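Local coordinates for protein adenosine kinase (Sinorhizobium meliloti, PDB 3UBO) that binds adenosine and ADP and, as a kinase of the pfkB family, probably transfers a phosphate group to the nucleoside, at residues 11-16 and 131-136; 5-10 and 151-156. One frame throughout, in Å; residues are numbered along the deposited sequence.

Contact 1: 11-16 and 131-136. With ADN (adenosine), chain C.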
# COMPACT_ATOMS: atom_id res chain seq x y z
N ILE A 11 9.58 -13.50 -16.37
CA ILE A 11 8.41 -14.35 -16.42
C ILE A 11 8.21 -15.00 -15.05
O ILE A 11 9.14 -15.61 -14.48
CB ILE A 11 8.49 -15.44 -17.54
CG1 ILE A 11 8.67 -14.81 -18.91
CG2 ILE A 11 7.20 -16.33 -17.57
CD1 ILE A 11 8.29 -15.75 -20.05
N GLY A 12 7.00 -14.82 -14.52
CA GLY A 12 6.69 -15.20 -13.15
C GLY A 12 5.20 -15.06 -12.82
O GLY A 12 4.44 -14.41 -13.55
N ASN A 13 4.79 -15.67 -11.72
CA ASN A 13 3.43 -15.59 -11.20
C ASN A 13 3.02 -14.17 -10.89
O ASN A 13 3.61 -13.52 -10.00
CB ASN A 13 3.44 -16.37 -9.93
CG ASN A 13 3.49 -17.79 -10.18
OD1 ASN A 13 2.78 -18.25 -11.10
ND2 ASN A 13 4.30 -18.53 -9.45
N ALA A 14 2.04 -13.65 -11.60
CA ALA A 14 1.59 -12.30 -11.32
C ALA A 14 0.77 -12.26 -10.02
O ALA A 14 -0.29 -12.87 -9.92
CB ALA A 14 0.80 -11.77 -12.48
N ILE A 15 1.25 -11.57 -9.00
CA ILE A 15 0.69 -11.70 -7.63
C ILE A 15 0.48 -10.32 -6.99
O ILE A 15 1.35 -9.45 -7.07
CB ILE A 15 1.57 -12.57 -6.72
CG1 ILE A 15 1.66 -13.99 -7.31
CG2 ILE A 15 1.05 -12.52 -5.32
CD1 ILE A 15 2.61 -14.87 -6.55
N VAL A 16 -0.71 -10.09 -6.43
CA VAL A 16 -0.85 -8.91 -5.59
C VAL A 16 -0.72 -9.27 -4.10
O VAL A 16 -1.28 -10.28 -3.65
CB VAL A 16 -2.06 -8.09 -5.91
CG1 VAL A 16 -2.11 -6.80 -5.00
CG2 VAL A 16 -1.99 -7.76 -7.32
N THR A 131 0.05 -18.07 -0.54
CA THR A 131 -0.23 -17.60 -1.91
C THR A 131 -1.23 -18.47 -2.54
O THR A 131 -1.10 -19.69 -2.49
CB THR A 131 1.06 -17.57 -2.79
OG1 THR A 131 1.99 -16.66 -2.18
CG2 THR A 131 0.75 -17.07 -4.14
N TYR A 132 -2.25 -17.83 -3.08
CA TYR A 132 -3.27 -18.52 -3.82
C TYR A 132 -3.03 -18.13 -5.29
O TYR A 132 -3.04 -16.95 -5.64
CB TYR A 132 -4.71 -18.15 -3.31
CG TYR A 132 -5.81 -18.37 -4.36
CD1 TYR A 132 -6.13 -19.65 -4.81
CD2 TYR A 132 -6.49 -17.29 -4.93
CE1 TYR A 132 -7.11 -19.86 -5.78
CE2 TYR A 132 -7.46 -17.49 -5.87
CZ TYR A 132 -7.78 -18.79 -6.31
OH TYR A 132 -8.76 -19.00 -7.29
N LEU A 133 -2.83 -19.12 -6.16
CA LEU A 133 -2.36 -18.84 -7.51
C LEU A 133 -3.35 -18.18 -8.47
O LEU A 133 -2.93 -17.51 -9.41
CB LEU A 133 -1.74 -20.10 -8.10
CG LEU A 133 -0.49 -20.47 -7.33
CD1 LEU A 133 -0.08 -21.96 -7.42
CD2 LEU A 133 0.58 -19.53 -7.81
N GLY A 134 -4.65 -18.30 -8.22
CA GLY A 134 -5.66 -17.64 -9.06
C GLY A 134 -5.36 -17.78 -10.55
O GLY A 134 -4.95 -18.86 -10.99
N ALA A 135 -5.60 -16.70 -11.31
CA ALA A 135 -5.25 -16.59 -12.72
C ALA A 135 -3.88 -17.21 -13.12
O ALA A 135 -3.79 -17.93 -14.10
CB ALA A 135 -5.40 -15.12 -13.21
N CYS A 136 -2.81 -17.00 -12.36
CA CYS A 136 -1.53 -17.65 -12.63
C CYS A 136 -1.49 -19.15 -13.13
O CYS A 136 -0.48 -19.61 -13.66
CB CYS A 136 -0.60 -17.45 -11.42
SG CYS A 136 -0.42 -15.63 -11.04
O5' ADN C . 10.05 -12.73 -2.62
C5' ADN C . 9.23 -11.51 -2.66
C4' ADN C . 7.86 -11.67 -3.42
O4' ADN C . 7.44 -13.03 -3.53
C3' ADN C . 6.48 -10.88 -3.13
O3' ADN C . 6.24 -9.54 -3.46
C2' ADN C . 5.41 -11.87 -3.69
O2' ADN C . 4.44 -11.29 -4.60
C1' ADN C . 6.26 -12.94 -4.25
N9 ADN C . 5.59 -14.27 -4.18
C8 ADN C . 5.02 -14.99 -3.09
N7 ADN C . 4.63 -16.28 -3.52
C5 ADN C . 4.97 -16.36 -4.88
C6 ADN C . 4.81 -17.39 -5.85
N6 ADN C . 4.23 -18.66 -5.52
N1 ADN C . 5.28 -17.13 -7.19
C2 ADN C . 5.89 -15.87 -7.52
N3 ADN C . 6.07 -14.83 -6.58
C4 ADN C . 5.58 -15.10 -5.28
O HOH W 1 1.97 -17.33 -13.81
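Asn13 meets Cys136 and Leu133 along one side of its carboxamide and presents the rest of its side chain to the adenine of adenosine. Its CB lies 3.4 Å from adenosine N1, near the edge carrying N1 and C2. With CG anti to the backbone carbonyl carbon (chi1 -74°), the amide is carried past this edge, and CG then packs 4.1 Å from Leu133 CD2. At the tip the two polar atoms diverge. OD1 comes up to Cys136 CB at 3.5 Å and accepts a hydrogen bond from a water that also donates a weak one to Cys136 O. ND2 donates to adenosine N1 over 2.8 Å, with an N-H...N angle of 161°, and to the backbone O of Tyr160, an allocation that uses both amide hydrogens and would fix which end of the amide faces the base. Glu158 takes the backbone N-H of the same residue. In this ribokinase-like fold, 11-16 is the connection from strand 6-11 of the large parallel sheet to strand 16-21 of the smaller mixed sheet, whereas 131-136 runs off strand 127-132 of that smaller sheet; the nucleoside pocket thus forms where the two sheets meet. Beyond the amide, Ile15 places CD1 over the six-membered ring of the purine, nearest C4 and C5. The same methyl touches Thr131 CG2 at 3.8 Å, joining the two segments by an apolar contact beside the base. Thr131 turns CG2 toward Ile15 while OG1 lies 3.0 Å from adenosine N7 and is hydrogen-bonded to Ser117 OG. Next along the chain from Asn13, Ala14 CB lies 4.3 Å from Cys136 SG and also packs against Phe92 of helix 87-98.

Contact 2: 5-10 and 151-156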
# COMPACT_ATOMS: atom_id res chain seq x y z
N LYS A 5 16.03 -4.81 -27.73
CA LYS A 5 15.16 -3.73 -27.20
C LYS A 5 14.98 -3.70 -25.62
O LYS A 5 14.57 -2.69 -25.03
CB LYS A 5 13.82 -3.74 -27.95
CG LYS A 5 12.96 -2.48 -27.90
CD LYS A 5 11.62 -2.86 -28.62
CE LYS A 5 10.67 -1.65 -28.99
NZ LYS A 5 10.57 -0.53 -27.95
N TYR A 6 15.30 -4.83 -24.98
CA TYR A 6 15.19 -4.99 -23.54
C TYR A 6 16.48 -5.58 -23.02
O TYR A 6 17.07 -6.51 -23.62
CB TYR A 6 13.93 -5.82 -23.08
CG TYR A 6 12.61 -5.30 -23.67
CD1 TYR A 6 12.01 -4.11 -23.21
CD2 TYR A 6 12.00 -5.96 -24.75
CE1 TYR A 6 10.81 -3.61 -23.81
CE2 TYR A 6 10.84 -5.48 -25.35
CZ TYR A 6 10.23 -4.31 -24.89
OH TYR A 6 9.05 -3.88 -25.50
N ASP A 7 16.90 -5.04 -21.87
CA ASP A 7 17.96 -5.62 -21.05
C ASP A 7 17.41 -6.81 -20.36
O ASP A 7 17.96 -7.89 -20.47
CB ASP A 7 18.54 -4.57 -20.09
CG ASP A 7 18.93 -3.33 -20.83
OD1 ASP A 7 19.88 -3.51 -21.64
OD2 ASP A 7 18.25 -2.25 -20.73
N VAL A 8 16.29 -6.63 -19.65
CA VAL A 8 15.68 -7.80 -19.00
C VAL A 8 14.19 -8.05 -19.19
O VAL A 8 13.31 -7.13 -19.03
CB VAL A 8 15.89 -7.86 -17.48
CG1 VAL A 8 15.74 -9.32 -17.04
CG2 VAL A 8 17.27 -7.25 -17.08
N LEU A 9 13.95 -9.32 -19.49
CA LEU A 9 12.60 -9.87 -19.51
C LEU A 9 12.37 -10.85 -18.32
O LEU A 9 13.15 -11.82 -18.07
CB LEU A 9 12.32 -10.53 -20.84
CG LEU A 9 11.07 -11.40 -21.05
CD1 LEU A 9 9.79 -10.54 -21.09
CD2 LEU A 9 11.19 -12.23 -22.33
N THR A 10 11.30 -10.59 -17.58
CA THR A 10 10.94 -11.55 -16.53
C THR A 10 9.59 -12.22 -16.75
O THR A 10 8.64 -11.61 -17.29
CB THR A 10 11.10 -10.99 -15.06
OG1 THR A 10 9.94 -10.20 -14.72
CG2 THR A 10 12.37 -10.15 -14.94
N GLN A 151 14.26 -9.88 -28.47
CA GLN A 151 14.83 -8.55 -28.26
C GLN A 151 15.42 -8.26 -26.86
O GLN A 151 15.85 -7.09 -26.53
CB GLN A 151 13.75 -7.52 -28.58
CG GLN A 151 13.03 -7.79 -29.88
CD GLN A 151 11.84 -6.86 -30.08
OE1 GLN A 151 10.82 -6.96 -29.35
NE2 GLN A 151 11.96 -5.93 -31.06
N SER A 152 15.48 -9.32 -26.04
CA SER A 152 15.79 -9.13 -24.63
C SER A 152 17.04 -9.89 -24.25
O SER A 152 17.12 -11.13 -24.47
CB SER A 152 14.59 -9.51 -23.74
OG SER A 152 13.55 -8.56 -23.90
N LYS A 153 17.98 -9.14 -23.65
CA LYS A 153 19.32 -9.65 -23.40
C LYS A 153 19.28 -10.86 -22.48
O LYS A 153 19.72 -11.96 -22.82
CB LYS A 153 20.28 -8.56 -22.87
CG LYS A 153 20.49 -7.30 -23.80
CD LYS A 153 21.76 -6.51 -23.37
CE LYS A 153 21.73 -5.04 -23.73
NZ LYS A 153 23.09 -4.41 -23.49
N VAL A 154 18.74 -10.64 -21.28
CA VAL A 154 18.39 -11.76 -20.45
C VAL A 154 16.89 -12.06 -20.42
O VAL A 154 16.05 -11.15 -20.55
CB VAL A 154 18.91 -11.61 -19.10
CG1 VAL A 154 18.66 -12.89 -18.38
CG2 VAL A 154 20.40 -11.42 -19.21
N THR A 155 16.56 -13.34 -20.31
CA THR A 155 15.22 -13.73 -19.91
C THR A 155 15.32 -14.38 -18.50
O THR A 155 16.18 -15.27 -18.22
CB THR A 155 14.48 -14.59 -21.05
OG1 THR A 155 14.23 -13.77 -22.22
CG2 THR A 155 13.14 -15.19 -20.56
N TYR A 156 14.51 -13.88 -17.57
CA TYR A 156 14.57 -14.37 -16.20
C TYR A 156 13.19 -14.79 -15.72
O TYR A 156 12.19 -14.12 -16.05
CB TYR A 156 15.10 -13.27 -15.37
CG TYR A 156 15.10 -13.45 -13.87
CD1 TYR A 156 16.13 -14.13 -13.23
CD2 TYR A 156 14.11 -12.88 -13.08
CE1 TYR A 156 16.18 -14.25 -11.86
CE2 TYR A 156 14.15 -12.98 -11.67
CZ TYR A 156 15.19 -13.67 -11.05
OH TYR A 156 15.26 -13.78 -9.66
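Leu9 and Thr155 run side by side from neighbouring parallel strands, Leu9 CD2 lying 3.4 Å from Thr155 OG1. On the opposite face of the sheet, Thr10 CG2, anti to the carbonyl carbon, leans to the edge of the Tyr156 ring, 3.7 Å from CD2. At the corner where both chains turn, Lys153 extends alongside Asp7, but NZ to Asp7 OD1 is a long salt bridge of 3.8 Å; the stronger partners are Arg76 for Asp7 and Thr291 O for Lys153 NZ. An alanine in place of Lys153 would probably leave Thr291 O without this donor and Asp7 with less positive charge beside it. Between the two sets of side chains runs the backbone ladder. Val154 reaches both ways, its N to Asp7 O and its O to Leu9 N, each 3.0 Å, and Leu9 O receives Tyr156 N in turn: the alternation of a parallel pair, with the short axes of 8-10 and 154-156 inclined by 21°. Before the corner the pattern is taken up by Tyr6, with N to Gln151 O and O to Lys153 N. Ser152 OG is hydrogen-bonded to Val148 O in the preceding helix 146-150. These are inner strands of the parallel sheet of an alpha/beta fold: strand 77-80 bonds to Val8 and Thr10, strand 184-188 lies beyond 152-158, and helix 62-73 covers the face bearing Val8, Thr10 and Tyr156.

Overall arrangement
Both contacts are largely buried and depend on strand 6-11, most of which pairs in contact 2 and whose last residue leads into the loop of contact 1. They also touch directly, through a probable hydrogen bond of 2.7 Å from Ile11 N to Tyr156 O that continues the pairing with strand 152-158. Their chemistry differs with place. Contact 2, within the large sheet, rests on regular backbone bonds and reaches the surface toward its start, at Lys5, Gln151 and, in part, Lys153. Contact 1 lies between the sheets, has no direct hydrogen bond between its segments, and is joined by apolar packing, a water and the shared adenine.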